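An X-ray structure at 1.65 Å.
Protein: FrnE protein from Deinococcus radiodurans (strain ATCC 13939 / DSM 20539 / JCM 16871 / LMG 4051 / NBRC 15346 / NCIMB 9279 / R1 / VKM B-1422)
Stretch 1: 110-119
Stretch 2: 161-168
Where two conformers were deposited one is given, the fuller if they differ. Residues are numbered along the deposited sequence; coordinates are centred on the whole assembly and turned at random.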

# COMPACT_ATOMS: atom_id res chain seq x y z
N PHE A 110 -11.05 -3.93 -6.47
CA PHE A 110 -10.45 -5.15 -7.03
C PHE A 110 -9.71 -4.86 -8.35
O PHE A 110 -8.54 -5.25 -8.52
CB PHE A 110 -11.53 -6.22 -7.25
CG PHE A 110 -11.01 -7.58 -7.64
CD1 PHE A 110 -9.95 -8.16 -6.96
CD2 PHE A 110 -11.62 -8.31 -8.66
CE1 PHE A 110 -9.48 -9.43 -7.31
CE2 PHE A 110 -11.16 -9.57 -9.01
CZ PHE A 110 -10.10 -10.14 -8.33
N LEU A 111 -10.38 -4.15 -9.26
CA LEU A 111 -9.82 -3.84 -10.57
C LEU A 111 -8.62 -2.90 -10.45
O LEU A 111 -7.64 -3.04 -11.18
CB LEU A 111 -10.88 -3.22 -11.48
CG LEU A 111 -11.90 -4.17 -12.11
CD1 LEU A 111 -13.05 -3.38 -12.73
CD2 LEU A 111 -11.22 -5.07 -13.14
N ALA A 112 -8.71 -1.94 -9.53
CA ALA A 112 -7.61 -1.03 -9.26
C ALA A 112 -6.39 -1.81 -8.79
O ALA A 112 -5.27 -1.54 -9.22
CB ALA A 112 -8.02 -0.01 -8.22
N HIS A 113 -6.59 -2.79 -7.91
CA HIS A 113 -5.48 -3.62 -7.45
C HIS A 113 -4.89 -4.41 -8.61
O HIS A 113 -3.67 -4.62 -8.66
CB HIS A 113 -5.91 -4.55 -6.32
CG HIS A 113 -6.01 -3.86 -4.99
ND1 HIS A 113 -4.90 -3.44 -4.29
CD2 HIS A 113 -7.09 -3.52 -4.24
CE1 HIS A 113 -5.29 -2.86 -3.17
NE2 HIS A 113 -6.62 -2.90 -3.11
N GLN A 114 -5.74 -4.85 -9.53
CA GLN A 114 -5.25 -5.54 -10.72
C GLN A 114 -4.35 -4.64 -11.57
O GLN A 114 -3.33 -5.08 -12.10
CB GLN A 114 -6.42 -6.04 -11.57
CG GLN A 114 -7.06 -7.32 -11.04
CD GLN A 114 -8.26 -7.78 -11.87
OE1 GLN A 114 -8.14 -8.02 -13.07
NE2 GLN A 114 -9.42 -7.88 -11.23
N LEU A 115 -4.75 -3.37 -11.69
CA LEU A 115 -3.96 -2.40 -12.45
C LEU A 115 -2.58 -2.21 -11.83
O LEU A 115 -1.58 -2.07 -12.54
CB LEU A 115 -4.69 -1.06 -12.54
CG LEU A 115 -3.95 0.03 -13.31
CD1 LEU A 115 -3.54 -0.47 -14.69
CD2 LEU A 115 -4.79 1.29 -13.41
N ILE A 116 -2.52 -2.22 -10.51
CA ILE A 116 -1.23 -2.07 -9.87
C ILE A 116 -0.34 -3.28 -10.19
O ILE A 116 0.85 -3.13 -10.48
CB ILE A 116 -1.37 -1.90 -8.36
CG1 ILE A 116 -2.07 -0.57 -8.06
CG2 ILE A 116 0.02 -1.80 -7.74
CD1 ILE A 116 -2.58 -0.43 -6.63
N HIS A 117 -0.92 -4.47 -10.16
CA HIS A 117 -0.20 -5.67 -10.58
C HIS A 117 0.32 -5.56 -12.02
O HIS A 117 1.47 -5.90 -12.29
CB HIS A 117 -1.08 -6.89 -10.42
CG HIS A 117 -1.12 -7.42 -9.02
ND1 HIS A 117 -0.40 -8.53 -8.62
CD2 HIS A 117 -1.78 -6.98 -7.93
CE1 HIS A 117 -0.63 -8.75 -7.34
NE2 HIS A 117 -1.46 -7.83 -6.89
N TYR A 118 -0.52 -5.06 -12.93
CA TYR A 118 -0.09 -4.84 -14.32
C TYR A 118 1.10 -3.87 -14.36
O TYR A 118 2.12 -4.13 -15.01
CB TYR A 118 -1.24 -4.31 -15.19
CG TYR A 118 -0.75 -3.90 -16.57
CD1 TYR A 118 -0.56 -4.85 -17.57
CD2 TYR A 118 -0.45 -2.58 -16.86
CE1 TYR A 118 -0.08 -4.49 -18.82
CE2 TYR A 118 0.03 -2.20 -18.11
CZ TYR A 118 0.21 -3.16 -19.08
OH TYR A 118 0.68 -2.80 -20.33
N ALA A 119 0.95 -2.75 -13.66
CA ALA A 119 1.98 -1.72 -13.62
C ALA A 119 3.29 -2.26 -13.06
O ALA A 119 4.36 -1.91 -13.55
CB ALA A 119 1.52 -0.53 -12.80
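Stretch 2, residues 161-168: GAARAALE

Helix 161-168 of FrnE packs against helix 110-119. Both stretches are helical throughout, with phi/psi values near -60/-45 and regular i to i+4 backbone hydrogen bonds; in stretch 2 these run from A165 N to G161 O (3.0 Å), A166 N to A162 O (2.9 Å), L167 N to A163 O (2.9 Å) and E168 N to R164 O (2.9 Å). The axes approach to 9.8 Å, and their N-to-C directions make an angle of 129°, so the second helix runs obliquely back across the first. The register follows from this reversed course: the CA atoms of L111 and L167 lie 6.7 Å apart, and those of Y118 and A163 lie 6.8 Å apart. The contact buries 369 Å², both sides summed.

The apolar part of the contact centres on L167, in the m,t rotamer, with the largest covered area, 104 Å². Its CA-to-CB bond points sideways, but the end of the side chain comes nearer to stretch 1, where L167 CD2 lies 3.5 Å from L111 O, 3.7 Å from L115 N, 3.8 Å from Q114 CB and 4.1 Å from L115 CB. The methyl group thus packs against backbone as well as side-chain atoms of one helical turn. One turn earlier in stretch 2, A163 CB meets L115 CD1 at 4.0 Å.

The aromatic contacts belong to Y118. Its CA-to-CB bond points toward stretch 2, and the side chain, with chi1 at 172° (t), lays its ring against three alanines. A163 CA sits over one face of the Y118 ring, 4.0 Å from the centroid and 17° off the ring normal, a CH-pi contact; A163 CB is 3.8 Å from Y118 CE2. A166 CB approaches Y118 CD1 obliquely at 3.9 Å, and A162 CB lies 3.3 Å from Y118 OH. The ring thus lies close to the backbone of the second helix as well as to its alanine methyl groups.

Among polar groups, no direct hydrogen bond crosses the interface. Instead, water 1 joins the helices, donating to Q114 OE1 (2.7 Å) and to the backbone carbonyl oxygen A166 O (2.7 Å). That carbonyl therefore gains a link to the side chain of Q114, whose CA-to-CB bond points toward stretch 2.

Outside the contact, the CA-to-CB bonds of R164 and E168 point away from stretch 1. Their side chains form a salt bridge one turn apart, with a weak hydrogen bond from R164 NE to E168 OE2 (3.5 Å). G161 and A165 also make no contact with stretch 1.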

# COMPACT_ATOMS: atom_id res chain seq x y z
N GLY A 161 -3.83 1.24 -23.74
CA GLY A 161 -4.59 0.22 -24.42
C GLY A 161 -4.35 -1.15 -23.79
O GLY A 161 -5.29 -1.88 -23.51
N ALA A 162 -3.08 -1.47 -23.55
CA ALA A 162 -2.71 -2.77 -23.00
C ALA A 162 -3.20 -2.95 -21.57
O ALA A 162 -3.67 -4.03 -21.19
CB ALA A 162 -1.19 -2.97 -23.07
N ALA A 163 -3.10 -1.89 -20.77
CA ALA A 163 -3.59 -1.92 -19.39
C ALA A 163 -5.07 -2.24 -19.35
O ALA A 163 -5.51 -3.13 -18.60
CB ALA A 163 -3.32 -0.59 -18.69
N ARG A 164 -5.85 -1.52 -20.15
CA ARG A 164 -7.29 -1.75 -20.20
C ARG A 164 -7.60 -3.16 -20.67
O ARG A 164 -8.51 -3.82 -20.14
CB ARG A 164 -7.96 -0.72 -21.10
CG ARG A 164 -9.47 -0.80 -21.02
CD ARG A 164 -10.13 0.41 -21.62
NE ARG A 164 -11.58 0.35 -21.39
CZ ARG A 164 -12.34 1.41 -21.20
NH1 ARG A 164 -11.81 2.62 -21.22
NH2 ARG A 164 -13.65 1.25 -21.01
N ALA A 165 -6.86 -3.65 -21.67
CA ALA A 165 -7.06 -5.01 -22.16
C ALA A 165 -6.82 -5.99 -21.03
O ALA A 165 -7.59 -6.93 -20.84
CB ALA A 165 -6.14 -5.31 -23.35
N ALA A 166 -5.77 -5.75 -20.25
CA ALA A 166 -5.45 -6.64 -19.14
C ALA A 166 -6.56 -6.64 -18.09
O ALA A 166 -6.90 -7.68 -17.53
CB ALA A 166 -4.11 -6.26 -18.51
N LEU A 167 -7.12 -5.46 -17.84
CA LEU A 167 -8.22 -5.33 -16.87
C LEU A 167 -9.49 -6.06 -17.36
O LEU A 167 -10.09 -6.82 -16.61
CB LEU A 167 -8.52 -3.86 -16.61
CG LEU A 167 -7.41 -3.10 -15.86
CD1 LEU A 167 -7.80 -1.65 -15.65
CD2 LEU A 167 -7.07 -3.76 -14.52
N GLU A 168 -9.88 -5.83 -18.61
CA GLU A 168 -11.09 -6.46 -19.15
C GLU A 168 -10.93 -7.97 -19.19
O GLU A 168 -11.90 -8.71 -19.05
CB GLU A 168 -11.42 -5.92 -20.54
CG GLU A 168 -11.84 -4.47 -20.51
CD GLU A 168 -11.94 -3.87 -21.90
OE1 GLU A 168 -11.27 -4.38 -22.82
OE2 GLU A 168 -12.69 -2.88 -22.07
O HOH W 1 -6.25 -7.70 -14.91